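PDB 2V7S: putative lipoprotein LppA from Mycobacterium tuberculosis, which is of unknown function but is probably attached to the cell membrane as a lipoprotein and belongs to a family confined to pathogenic mycobacteria. Local coordinates for residues 54-59 with 184-189; 65-70 with 116-121; 120-125 with 177-182. All coordinates share one frame; numbering follows the deposited sequence.

Interaction 1: 54-59 with 184-189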
ATOM      1  N   ARG A  54      12.243   1.141  12.718  1.00 20.66           N
ATOM      2  CA  ARG A  54      12.880   1.820  13.853  1.00 20.91           C
ATOM      3  C   ARG A  54      14.278   1.275  14.198  1.00 22.46           C
ATOM      4  O   ARG A  54      15.278   2.032  14.302  1.00 22.01           O
ATOM      5  CB  ARG A  54      11.923   1.885  15.060  1.00 20.12           C
ATOM      6  CG  ARG A  54      10.780   2.887  14.844  1.00 18.43           C
ATOM      7  CD  ARG A  54       9.763   2.880  16.004  1.00 21.72           C
ATOM      8  NE  ARG A  54       8.643   3.760  15.670  1.00 24.63           N
ATOM      9  CZ  ARG A  54       8.621   5.060  15.942  1.00 24.72           C
ATOM     10  NH1 ARG A  54       7.580   5.810  15.584  1.00 26.59           N
ATOM     11  NH2 ARG A  54       9.632   5.599  16.581  1.00 22.10           N
ATOM     12  N   ASN A  55      14.377  -0.042  14.305  1.00 22.48           N
ATOM     13  CA  ASN A  55      15.673  -0.698  14.531  1.00 24.27           C
ATOM     14  C   ASN A  55      16.841  -0.318  13.587  1.00 23.96           C
ATOM     15  O   ASN A  55      18.001  -0.607  13.888  1.00 23.12           O
ATOM     16  CB  ASN A  55      15.487  -2.209  14.479  1.00 25.66           C
ATOM     17  CG  ASN A  55      15.460  -2.716  13.054  1.00 28.15           C
ATOM     18  OD1 ASN A  55      16.415  -3.335  12.591  1.00 34.30           O
ATOM     19  ND2 ASN A  55      14.400  -2.395  12.331  1.00 32.63           N
ATOM     20  N   LYS A  56      16.548   0.299  12.440  1.00 23.92           N
ATOM     21  CA  LYS A  56      17.596   0.603  11.478  1.00 24.15           C
ATOM     22  C   LYS A  56      18.349   1.875  11.814  1.00 23.39           C
ATOM     23  O   LYS A  56      19.392   2.146  11.212  1.00 22.27           O
ATOM     24  CB  LYS A  56      17.063   0.740  10.035  1.00 24.26           C
ATOM     25  CG  LYS A  56      16.349  -0.495   9.460  1.00 25.51           C
ATOM     26  CD  LYS A  56      15.643  -0.161   8.119  1.00 26.28           C
ATOM     27  CE  LYS A  56      16.562   0.446   7.040  1.00 28.03           C
ATOM     28  NZ  LYS A  56      17.687  -0.427   6.584  1.00 27.80           N
ATOM     29  N   GLY A  57      17.822   2.689  12.727  1.00 21.88           N
ATOM     30  CA  GLY A  57      18.476   3.973  12.956  1.00 21.14           C
ATOM     31  C   GLY A  57      18.048   5.025  11.955  1.00 20.61           C
ATOM     32  O   GLY A  57      17.259   4.733  11.064  1.00 19.89           O
ATOM     33  N   SER A  58      18.585   6.245  12.098  1.00 20.11           N
ATOM     34  CA  SER A  58      18.120   7.424  11.344  1.00 18.65           C
ATOM     35  C   SER A  58      18.786   7.563   9.989  1.00 18.80           C
ATOM     36  O   SER A  58      19.886   7.079   9.764  1.00 18.31           O
ATOM     37  CB  SER A  58      18.364   8.720  12.137  1.00 18.33           C
ATOM     38  OG  SER A  58      19.769   8.901  12.310  1.00 18.79           O
ATOM     39  N   TYR A  59      18.076   8.233   9.104  1.00 18.82           N
ATOM     40  CA  TYR A  59      18.593   8.681   7.837  1.00 18.87           C
ATOM     41  C   TYR A  59      19.814   9.569   8.048  1.00 19.33           C
ATOM     42  O   TYR A  59      20.767   9.464   7.325  1.00 19.58           O
ATOM     43  CB  TYR A  59      17.492   9.480   7.168  1.00 19.63           C
ATOM     44  CG  TYR A  59      17.966  10.427   6.114  1.00 19.48           C
ATOM     45  CD1 TYR A  59      18.118  11.790   6.384  1.00 20.47           C
ATOM     46  CD2 TYR A  59      18.200   9.968   4.839  1.00 20.22           C
ATOM     47  CE1 TYR A  59      18.528  12.689   5.383  1.00 23.00           C
ATOM     48  CE2 TYR A  59      18.609  10.827   3.845  1.00 21.52           C
ATOM     49  CZ  TYR A  59      18.781  12.171   4.114  1.00 22.36           C
ATOM     50  OH  TYR A  59      19.173  12.982   3.076  1.00 25.91           O
ATOM     51  N   THR A 184      24.168   5.729  -2.869  1.00 22.43           N
ATOM     52  CA  THR A 184      22.853   5.943  -2.304  1.00 22.61           C
ATOM     53  C   THR A 184      22.580   4.761  -1.401  1.00 21.69           C
ATOM     54  O   THR A 184      22.913   3.615  -1.740  1.00 20.77           O
ATOM     55  CB  THR A 184      21.791   6.003  -3.422  1.00 23.95           C
ATOM     56  OG1 THR A 184      22.139   7.076  -4.295  1.00 24.23           O
ATOM     57  CG2 THR A 184      20.406   6.297  -2.854  1.00 24.35           C
ATOM     58  N   GLY A 185      21.994   5.037  -0.252  1.00 20.49           N
ATOM     59  CA  GLY A 185      21.740   3.955   0.705  1.00 20.73           C
ATOM     60  C   GLY A 185      20.319   3.434   0.643  1.00 20.67           C
ATOM     61  O   GLY A 185      19.506   3.836  -0.178  1.00 20.70           O
ATOM     62  N   ASP A 186      20.038   2.491   1.534  1.00 21.86           N
ATOM     63  CA  ASP A 186      18.728   1.959   1.710  1.00 23.43           C
ATOM     64  C   ASP A 186      17.872   3.066   2.350  1.00 23.42           C
ATOM     65  O   ASP A 186      18.400   4.128   2.686  1.00 22.84           O
ATOM     66  CB  ASP A 186      18.858   0.734   2.625  1.00 23.20           C
ATOM     67  CG  ASP A 186      17.584  -0.062   2.740  1.00 24.40           C
ATOM     68  OD1 ASP A 186      16.698   0.081   1.902  1.00 23.86           O
ATOM     69  OD2 ASP A 186      17.502  -0.879   3.667  1.00 26.21           O
ATOM     70  N   CYS A 187      16.568   2.802   2.502  1.00 24.79           N
ATOM     71  CA  CYS A 187      15.605   3.722   3.072  1.00 25.09           C
ATOM     72  C   CYS A 187      15.757   3.724   4.599  1.00 23.91           C
ATOM     73  O   CYS A 187      15.892   2.647   5.208  1.00 24.34           O
ATOM     74  CB  CYS A 187      14.161   3.295   2.653  1.00 26.94           C
ATOM     75  SG  CYS A 187      12.876   4.404   3.285  1.00 31.52           S
ATOM     76  N   PHE A 188      15.783   4.908   5.217  1.00 21.43           N
ATOM     77  CA  PHE A 188      15.836   4.997   6.704  1.00 19.70           C
ATOM     78  C   PHE A 188      14.835   6.042   7.119  1.00 19.07           C
ATOM     79  O   PHE A 188      14.678   7.011   6.430  1.00 18.43           O
ATOM     80  CB  PHE A 188      17.224   5.455   7.230  1.00 19.18           C
ATOM     81  CG  PHE A 188      18.340   4.467   6.983  1.00 18.97           C
ATOM     82  CD1 PHE A 188      18.924   4.367   5.715  1.00 20.31           C
ATOM     83  CD2 PHE A 188      18.800   3.627   8.005  1.00 20.50           C
ATOM     84  CE1 PHE A 188      19.943   3.420   5.454  1.00 19.95           C
ATOM     85  CE2 PHE A 188      19.853   2.691   7.764  1.00 21.06           C
ATOM     86  CZ  PHE A 188      20.420   2.611   6.463  1.00 19.88           C
ATOM     87  N   LEU A 189      14.170   5.825   8.249  1.00 18.02           N
ATOM     88  CA  LEU A 189      13.325   6.831   8.878  1.00 17.16           C
ATOM     89  C   LEU A 189      14.148   8.035   9.280  1.00 18.02           C
ATOM     90  O   LEU A 189      15.261   7.904   9.798  1.00 17.87           O
ATOM     91  CB  LEU A 189      12.672   6.233  10.154  1.00 16.63           C
ATOM     92  CG  LEU A 189      11.805   4.965  10.052  1.00 16.18           C
ATOM     93  CD1 LEU A 189      11.243   4.521  11.415  1.00 15.66           C
ATOM     94  CD2 LEU A 189      10.631   5.298   9.109  1.00 13.75           C
TER
HETATM   95  O   HOH W   1      14.970   3.590   9.816  1.00 14.44           O
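Lys-56 and Asp-186 form the charged part of this contact, a salt bridge of 3.0 Å between NZ and OD2. The ammonium meets the oxygen from above the carboxylate plane, about 40° out of it. The same OD2 is hydrogen-bonded to Thr-37 OG1 of the second subunit, which places this charge pair at the contact with that subunit.

The same lysine supplies the cation-pi and CH-pi contacts. Bends at chi3 and chi4 (55° and 62°) fold its chain over one face of the Phe-188 ring, with NZ 4.3 Å from the ring centroid and CE also above that face. At the ring edge, in its plane, lie the carbonyl oxygens of Lys-56 and Gly-57.

The backbones are joined as well: the turn between helices 37-53 and 59-80 is fastened to edge strand 188-189 of the small antiparallel sheet, just after Cys-187, which is disulfide-bonded to Cys-104. Ser-58 is the N-cap of the second helix, its OG bonded to Ala-61 N, while Tyr-59 N donates to Leu-189 O (2.9 Å). A water bridges Gly-57 O and Leu-189 N.

Among the apolar contacts, Leu-189 CD1 reaches Arg-54 CG at 3.8 Å, and the CB atoms of Tyr-59 and Phe-188 meet at 4.0 Å.

Interaction 2: 65-70 with 116-121; sequences RLTATA and IANSVM
The methyl of Ala-117 points toward helix 59-80, where its CB lies 3.9 Å from Leu-66 CB and 4.2 Å from Ala-70 CB. One helical turn separates Leu-66 from Ala-70, and the single methyl touches both. Ala-117 CB also lies 3.5 Å from Leu-66 O, an atom already engaged by Ala-70 N in the regular helical bond, so the alanine sits close against the helix backbone itself. Farther along, Ala-70 CB touches one branch of Val-120, CG2, at 3.9 Å.

The arrangement is helix-on-sheet packing, in which helix 59-80 lies against the six-stranded antiparallel sheet and the segment leading into strand 120-122. Ile-183 of the neighbouring strand 179-184 touches Leu-66, Ala-70 and Ala-117, extending the apolar layer across the sheet, while Phe-88 of strand 86-88 touches Thr-67, Asn-118 and Val-120.

Toward the polar edge, Thr-67 divides its two branches between different tasks: with chi1 at -62°, OG1 stands anti to the carbonyl carbon and CG2 anti to the backbone N, and each meets a different part of Asn-118. The hydroxyl accepts a nearly straight bond from Asn-118 N, with OG1 3.0 Å away and an angle of 164° at the hydrogen, and is also hydrogen-bonded to Arg-63 O one turn earlier in the helix. The methyl CG2 lies against the amide end of Asn-118, 3.6 Å from ND2. Arg-63 then approaches from the helix: its NH1 bonds to Ile-116 O, and its NH2 makes a weak bond to Asn-118 OD1.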
ATOM      1  N   ARG A  65      27.491   8.066   7.822  1.00 18.80           N
ATOM      2  CA  ARG A  65      28.264   6.839   7.696  1.00 19.54           C
ATOM      3  C   ARG A  65      28.564   6.498   6.241  1.00 18.50           C
ATOM      4  O   ARG A  65      29.630   5.982   5.914  1.00 17.27           O
ATOM      5  CB  ARG A  65      27.524   5.672   8.409  1.00 19.25           C
ATOM      6  CG  ARG A  65      27.778   5.729   9.971  1.00 21.43           C
ATOM      7  CD  ARG A  65      26.570   5.552  10.852  1.00 25.58           C
ATOM      8  NE  ARG A  65      26.944   5.917  12.228  1.00 25.66           N
ATOM      9  CZ  ARG A  65      26.927   7.139  12.743  1.00 29.30           C
ATOM     10  NH1 ARG A  65      26.450   8.175  12.050  1.00 28.65           N
ATOM     11  NH2 ARG A  65      27.341   7.318  13.987  1.00 28.90           N
ATOM     12  N   LEU A  66      27.609   6.792   5.375  1.00 19.39           N
ATOM     13  CA  LEU A  66      27.822   6.546   3.967  1.00 20.91           C
ATOM     14  C   LEU A  66      28.820   7.522   3.409  1.00 20.42           C
ATOM     15  O   LEU A  66      29.621   7.145   2.566  1.00 20.45           O
ATOM     16  CB  LEU A  66      26.541   6.735   3.197  1.00 22.10           C
ATOM     17  CG  LEU A  66      26.370   5.611   2.199  1.00 26.74           C
ATOM     18  CD1 LEU A  66      26.295   4.232   2.959  1.00 32.21           C
ATOM     19  CD2 LEU A  66      25.115   5.944   1.350  1.00 32.20           C
ATOM     20  N   THR A  67      28.785   8.770   3.874  1.00 20.28           N
ATOM     21  CA  THR A  67      29.817   9.746   3.436  1.00 21.58           C
ATOM     22  C   THR A  67      31.207   9.313   3.905  1.00 20.98           C
ATOM     23  O   THR A  67      32.187   9.424   3.139  1.00 21.88           O
ATOM     24  CB  THR A  67      29.476  11.172   3.891  1.00 21.90           C
ATOM     25  OG1 THR A  67      28.249  11.538   3.265  1.00 22.54           O
ATOM     26  CG2 THR A  67      30.579  12.184   3.508  1.00 23.98           C
ATOM     27  N   ALA A  68      31.295   8.806   5.138  1.00 19.99           N
ATOM     28  CA  ALA A  68      32.567   8.224   5.636  1.00 21.07           C
ATOM     29  C   ALA A  68      33.033   7.066   4.735  1.00 21.07           C
ATOM     30  O   ALA A  68      34.218   6.905   4.501  1.00 21.02           O
ATOM     31  CB  ALA A  68      32.437   7.724   7.094  1.00 21.57           C
ATOM     32  N   THR A  69      32.100   6.263   4.261  1.00 20.69           N
ATOM     33  CA  THR A  69      32.450   5.125   3.394  1.00 21.40           C
ATOM     34  C   THR A  69      32.953   5.628   2.049  1.00 20.84           C
ATOM     35  O   THR A  69      33.892   5.067   1.487  1.00 20.93           O
ATOM     36  CB  THR A  69      31.254   4.169   3.221  1.00 21.54           C
ATOM     37  OG1 THR A  69      31.102   3.453   4.460  1.00 23.37           O
ATOM     38  CG2 THR A  69      31.507   3.144   2.080  1.00 20.89           C
ATOM     39  N   ALA A  70      32.327   6.680   1.532  1.00 20.41           N
ATOM     40  CA  ALA A  70      32.803   7.272   0.275  1.00 21.21           C
ATOM     41  C   ALA A  70      34.246   7.732   0.419  1.00 21.61           C
ATOM     42  O   ALA A  70      35.047   7.513  -0.515  1.00 20.54           O
ATOM     43  CB  ALA A  70      31.908   8.470  -0.174  1.00 20.62           C
ATOM     44  N   ILE A 116      22.210   9.903   0.436  1.00 22.26           N
ATOM     45  CA  ILE A 116      23.140  10.002  -0.674  1.00 22.21           C
ATOM     46  C   ILE A 116      24.422  10.537  -0.044  1.00 21.75           C
ATOM     47  O   ILE A 116      24.446  11.602   0.621  1.00 20.41           O
ATOM     48  CB  ILE A 116      22.635  10.993  -1.740  1.00 21.49           C
ATOM     49  CG1 ILE A 116      21.308  10.515  -2.382  1.00 20.29           C
ATOM     50  CG2 ILE A 116      23.755  11.282  -2.788  1.00 21.85           C
ATOM     51  CD1 ILE A 116      20.653  11.593  -3.258  1.00 23.03           C
ATOM     52  N   ALA A 117      25.486   9.776  -0.188  1.00 22.18           N
ATOM     53  CA  ALA A 117      26.769  10.192   0.379  1.00 22.03           C
ATOM     54  C   ALA A 117      27.256  11.492  -0.342  1.00 22.70           C
ATOM     55  O   ALA A 117      26.971  11.687  -1.557  1.00 22.48           O
ATOM     56  CB  ALA A 117      27.749   9.044   0.236  1.00 20.92           C
ATOM     57  N   ASN A 118      27.951  12.403   0.361  1.00 22.11           N
ATOM     58  CA  ASN A 118      28.523  13.568  -0.352  1.00 22.50           C
ATOM     59  C   ASN A 118      29.244  13.035  -1.599  1.00 22.09           C
ATOM     60  O   ASN A 118      30.048  12.101  -1.486  1.00 21.33           O
ATOM     61  CB  ASN A 118      29.518  14.339   0.520  1.00 22.21           C
ATOM     62  CG  ASN A 118      28.885  14.955   1.762  1.00 24.03           C
ATOM     63  OD1 ASN A 118      27.687  14.870   1.991  1.00 29.76           O
ATOM     64  ND2 ASN A 118      29.711  15.563   2.579  1.00 31.01           N
ATOM     65  N   SER A 119      28.932  13.607  -2.761  1.00 21.57           N
ATOM     66  CA  SER A 119      29.567  13.242  -4.031  1.00 22.06           C
ATOM     67  C   SER A 119      31.098  13.438  -4.001  1.00 20.81           C
ATOM     68  O   SER A 119      31.598  14.426  -3.483  1.00 20.38           O
ATOM     69  CB  SER A 119      29.009  14.070  -5.188  1.00 23.10           C
ATOM     70  OG  SER A 119      27.583  14.028  -5.207  1.00 28.99           O
ATOM     71  N   VAL A 120      31.810  12.472  -4.571  1.00 20.17           N
ATOM     72  CA  VAL A 120      33.257  12.456  -4.623  1.00 19.63           C
ATOM     73  C   VAL A 120      33.636  12.753  -6.074  1.00 20.84           C
ATOM     74  O   VAL A 120      33.069  12.138  -6.984  1.00 18.65           O
ATOM     75  CB  VAL A 120      33.818  11.092  -4.197  1.00 20.28           C
ATOM     76  CG1 VAL A 120      35.276  10.941  -4.674  1.00 18.55           C
ATOM     77  CG2 VAL A 120      33.752  10.909  -2.638  1.00 19.82           C
HETATM   78  N   MSE A 121      34.555  13.710  -6.283  1.00 18.94           N
HETATM   79  CA  MSE A 121      35.087  14.017  -7.618  1.00 21.17           C
HETATM   80  C   MSE A 121      36.571  13.633  -7.688  1.00 20.92           C
HETATM   81  O   MSE A 121      37.358  14.126  -6.870  1.00 19.60           O
HETATM   82  CB  MSE A 121      35.017  15.521  -7.831  1.00 21.09           C
HETATM   83  CG  MSE A 121      35.658  15.967  -9.140  1.00 30.22           C
HETATM   84 SE   MSE A 121      34.427  15.589 -10.590  1.00 51.28          SE
HETATM   85  CE  MSE A 121      33.054  16.953 -10.094  1.00 41.31           C
TER

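Interaction 3: 120-125 with 177-182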
ATOM      1  N   VAL A 120      31.810  12.472  -4.571  1.00 20.17           N
ATOM      2  CA  VAL A 120      33.257  12.456  -4.623  1.00 19.63           C
ATOM      3  C   VAL A 120      33.636  12.753  -6.074  1.00 20.84           C
ATOM      4  O   VAL A 120      33.069  12.138  -6.984  1.00 18.65           O
ATOM      5  CB  VAL A 120      33.818  11.092  -4.197  1.00 20.28           C
ATOM      6  CG1 VAL A 120      35.276  10.941  -4.674  1.00 18.55           C
ATOM      7  CG2 VAL A 120      33.752  10.909  -2.638  1.00 19.82           C
HETATM    8  N   MSE A 121      34.555  13.710  -6.283  1.00 18.94           N
HETATM    9  CA  MSE A 121      35.087  14.017  -7.618  1.00 21.17           C
HETATM   10  C   MSE A 121      36.571  13.633  -7.688  1.00 20.92           C
HETATM   11  O   MSE A 121      37.358  14.126  -6.870  1.00 19.60           O
HETATM   12  CB  MSE A 121      35.017  15.521  -7.831  1.00 21.09           C
HETATM   13  CG  MSE A 121      35.658  15.967  -9.140  1.00 30.22           C
HETATM   14 SE   MSE A 121      34.427  15.589 -10.590  1.00 51.28          SE
HETATM   15  CE  MSE A 121      33.054  16.953 -10.094  1.00 41.31           C
ATOM     16  N   PHE A 122      36.982  12.823  -8.670  1.00 20.08           N
ATOM     17  CA  PHE A 122      38.411  12.450  -8.758  1.00 18.89           C
ATOM     18  C   PHE A 122      39.138  13.499  -9.615  1.00 18.55           C
ATOM     19  O   PHE A 122      38.518  14.153 -10.434  1.00 18.80           O
ATOM     20  CB  PHE A 122      38.616  11.027  -9.307  1.00 18.04           C
ATOM     21  CG  PHE A 122      38.125   9.943  -8.358  1.00 19.76           C
ATOM     22  CD1 PHE A 122      36.851   9.405  -8.511  1.00 19.65           C
ATOM     23  CD2 PHE A 122      38.939   9.485  -7.327  1.00 19.11           C
ATOM     24  CE1 PHE A 122      36.380   8.413  -7.620  1.00 19.10           C
ATOM     25  CE2 PHE A 122      38.470   8.498  -6.398  1.00 19.90           C
ATOM     26  CZ  PHE A 122      37.179   7.961  -6.600  1.00 18.90           C
ATOM     27  N   GLY A 123      40.425  13.692  -9.361  1.00 18.83           N
ATOM     28  CA  GLY A 123      41.210  14.723 -10.041  1.00 17.56           C
ATOM     29  C   GLY A 123      41.480  14.336 -11.481  1.00 18.34           C
ATOM     30  O   GLY A 123      41.293  15.151 -12.421  1.00 19.44           O
ATOM     31  N   ALA A 124      41.929  13.103 -11.662  1.00 17.57           N
ATOM     32  CA  ALA A 124      42.296  12.590 -12.988  1.00 17.88           C
ATOM     33  C   ALA A 124      41.280  11.564 -13.470  1.00 17.93           C
ATOM     34  O   ALA A 124      40.578  10.925 -12.640  1.00 18.46           O
ATOM     35  CB  ALA A 124      43.685  11.956 -12.943  1.00 18.74           C
ATOM     36  N   THR A 125      41.191  11.383 -14.787  1.00 17.73           N
ATOM     37  CA  THR A 125      40.380  10.272 -15.289  1.00 18.88           C
ATOM     38  C   THR A 125      41.204   8.974 -15.148  1.00 18.75           C
ATOM     39  O   THR A 125      42.438   9.023 -15.052  1.00 18.20           O
ATOM     40  CB  THR A 125      39.920  10.492 -16.737  1.00 18.97           C
ATOM     41  OG1 THR A 125      41.042  10.695 -17.584  1.00 18.85           O
ATOM     42  CG2 THR A 125      39.009  11.731 -16.822  1.00 19.69           C
ATOM     43  N   LYS A 177      33.469  12.522 -18.945  1.00 18.34           N
ATOM     44  CA  LYS A 177      34.519  13.530 -19.175  1.00 18.50           C
ATOM     45  C   LYS A 177      35.418  13.631 -17.935  1.00 18.35           C
ATOM     46  O   LYS A 177      36.605  13.967 -18.028  1.00 19.07           O
ATOM     47  CB  LYS A 177      33.883  14.882 -19.533  1.00 18.58           C
ATOM     48  CG  LYS A 177      33.074  14.819 -20.813  1.00 20.81           C
ATOM     49  CD  LYS A 177      32.628  16.186 -21.294  1.00 25.38           C
ATOM     50  CE  LYS A 177      31.944  16.071 -22.639  1.00 28.79           C
ATOM     51  NZ  LYS A 177      32.265  17.251 -23.496  1.00 29.11           N
ATOM     52  N   PHE A 178      34.852  13.296 -16.781  1.00 17.57           N
ATOM     53  CA  PHE A 178      35.562  13.329 -15.481  1.00 17.31           C
ATOM     54  C   PHE A 178      34.942  12.206 -14.657  1.00 17.42           C
ATOM     55  O   PHE A 178      33.851  11.754 -15.002  1.00 17.46           O
ATOM     56  CB  PHE A 178      35.402  14.688 -14.772  1.00 17.01           C
ATOM     57  CG  PHE A 178      33.957  15.160 -14.640  1.00 18.12           C
ATOM     58  CD1 PHE A 178      33.367  15.875 -15.649  1.00 16.98           C
ATOM     59  CD2 PHE A 178      33.212  14.874 -13.478  1.00 20.60           C
ATOM     60  CE1 PHE A 178      32.029  16.287 -15.561  1.00 19.59           C
ATOM     61  CE2 PHE A 178      31.877  15.309 -13.355  1.00 19.60           C
ATOM     62  CZ  PHE A 178      31.278  15.987 -14.409  1.00 15.79           C
ATOM     63  N   ALA A 179      35.629  11.753 -13.600  1.00 17.27           N
ATOM     64  CA  ALA A 179      35.182  10.622 -12.820  1.00 17.47           C
ATOM     65  C   ALA A 179      34.605  10.984 -11.453  1.00 18.59           C
ATOM     66  O   ALA A 179      35.158  11.821 -10.736  1.00 16.98           O
ATOM     67  CB  ALA A 179      36.306   9.603 -12.662  1.00 18.37           C
ATOM     68  N   THR A 180      33.488  10.341 -11.102  1.00 18.54           N
ATOM     69  CA  THR A 180      32.853  10.583  -9.815  1.00 20.22           C
ATOM     70  C   THR A 180      32.573   9.253  -9.149  1.00 20.20           C
ATOM     71  O   THR A 180      32.511   8.221  -9.812  1.00 19.42           O
ATOM     72  CB  THR A 180      31.516  11.365  -9.992  1.00 21.22           C
ATOM     73  OG1 THR A 180      30.643  10.642 -10.884  1.00 22.32           O
ATOM     74  CG2 THR A 180      31.778  12.766 -10.569  1.00 21.81           C
ATOM     75  N   LEU A 181      32.419   9.291  -7.829  1.00 20.27           N
ATOM     76  CA  LEU A 181      31.875   8.208  -7.071  1.00 20.42           C
ATOM     77  C   LEU A 181      30.596   8.696  -6.372  1.00 21.17           C
ATOM     78  O   LEU A 181      30.603   9.746  -5.670  1.00 18.37           O
ATOM     79  CB  LEU A 181      32.924   7.756  -5.997  1.00 19.93           C
ATOM     80  CG  LEU A 181      32.462   6.832  -4.884  1.00 21.10           C
ATOM     81  CD1 LEU A 181      32.059   5.462  -5.474  1.00 20.62           C
ATOM     82  CD2 LEU A 181      33.546   6.639  -3.771  1.00 22.45           C
ATOM     83  N   ASN A 182      29.506   7.918  -6.518  1.00 21.07           N
ATOM     84  CA  ASN A 182      28.297   8.229  -5.784  1.00 21.74           C
ATOM     85  C   ASN A 182      27.777   7.004  -5.064  1.00 22.12           C
ATOM     86  O   ASN A 182      28.043   5.888  -5.488  1.00 20.82           O
ATOM     87  CB  ASN A 182      27.239   8.787  -6.710  1.00 22.68           C
ATOM     88  CG  ASN A 182      27.498  10.227  -7.046  1.00 26.52           C
ATOM     89  OD1 ASN A 182      27.195  11.120  -6.241  1.00 32.10           O
ATOM     90  ND2 ASN A 182      28.069  10.472  -8.226  1.00 26.09           N
TER
HETATM   91  O   HOH W   2      38.085  12.714 -13.143  1.00 16.51           O
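The Phe-122 ring turns its edge to the opposite strand: near its plane come the Ala-179 carbonyl oxygen and the Thr-180 carbonyl carbon, whereas Leu-181 CB approaches CE1 obliquely, 3.9 Å away. Over one face lies Val-120 CG1, a neighbour from the ring's own strand, 4.0 Å above the plane and offset toward the rim. Phe-126 makes an edge-to-face pair with this ring.

Strands 120-122 and 179-184 are antiparallel neighbours in the six-stranded sheet, and the short segments 120-122 and 179-182 run at 156° to each other. Val-120 and Leu-181 make a hydrogen-bonded pair, Val-120 N to Leu-181 O 3.2 Å and Leu-181 N to Val-120 O 3.0 Å. Next comes the non-hydrogen-bonded pair of Met-121 and Thr-180, after which Phe-122 N bonds to Ala-179 O at 2.9 Å.

Val-120 and Leu-181 lie side by side, pointing the same way, their CB atoms in contact; this face of the sheet is covered by helix 59-80, where Ile-73 touches Leu-181 and Ala-74 touches Val-120. On the face bearing Met-121 and Thr-180, Met-121, a selenomethionine, bends back at chi2 and chi3 (78° and 69°), which brings SE and CE to the CD2 and CE2 side of the Phe-178 ring. This Met-aromatic contact is oblique, with SE 4.3 Å from the ring centroid; the same atom lies 3.9 Å from Thr-180 CG2.

Past the paired strands, a water takes over from direct backbone bonding: it donates to Phe-122 O and, weakly, to Ala-124 O, and accepts from Ala-179 N at 2.7 Å.

How the interactions relate
Interactions 2 and 3 have Val-120 and Met-121 in common, and their centres lie about 13 Å apart: one packs helix 59-80 onto the sheet, the other pairs two of its strands. A probable hydrogen bond between Ser-119 OG and Asn-182 OD1, 3.1 Å, ties them together. Interaction 1 encloses both along the chain and touches interaction 2 where Leu-66 CD2 packs 3.6 Å from Gly-185 N. Its centre is about 27 Å from the centre of interaction 3, on the other side of the chain's centre. A glycerol, probably from the crystallisation liquor, lies about 4 Å from the Met-121 side chain.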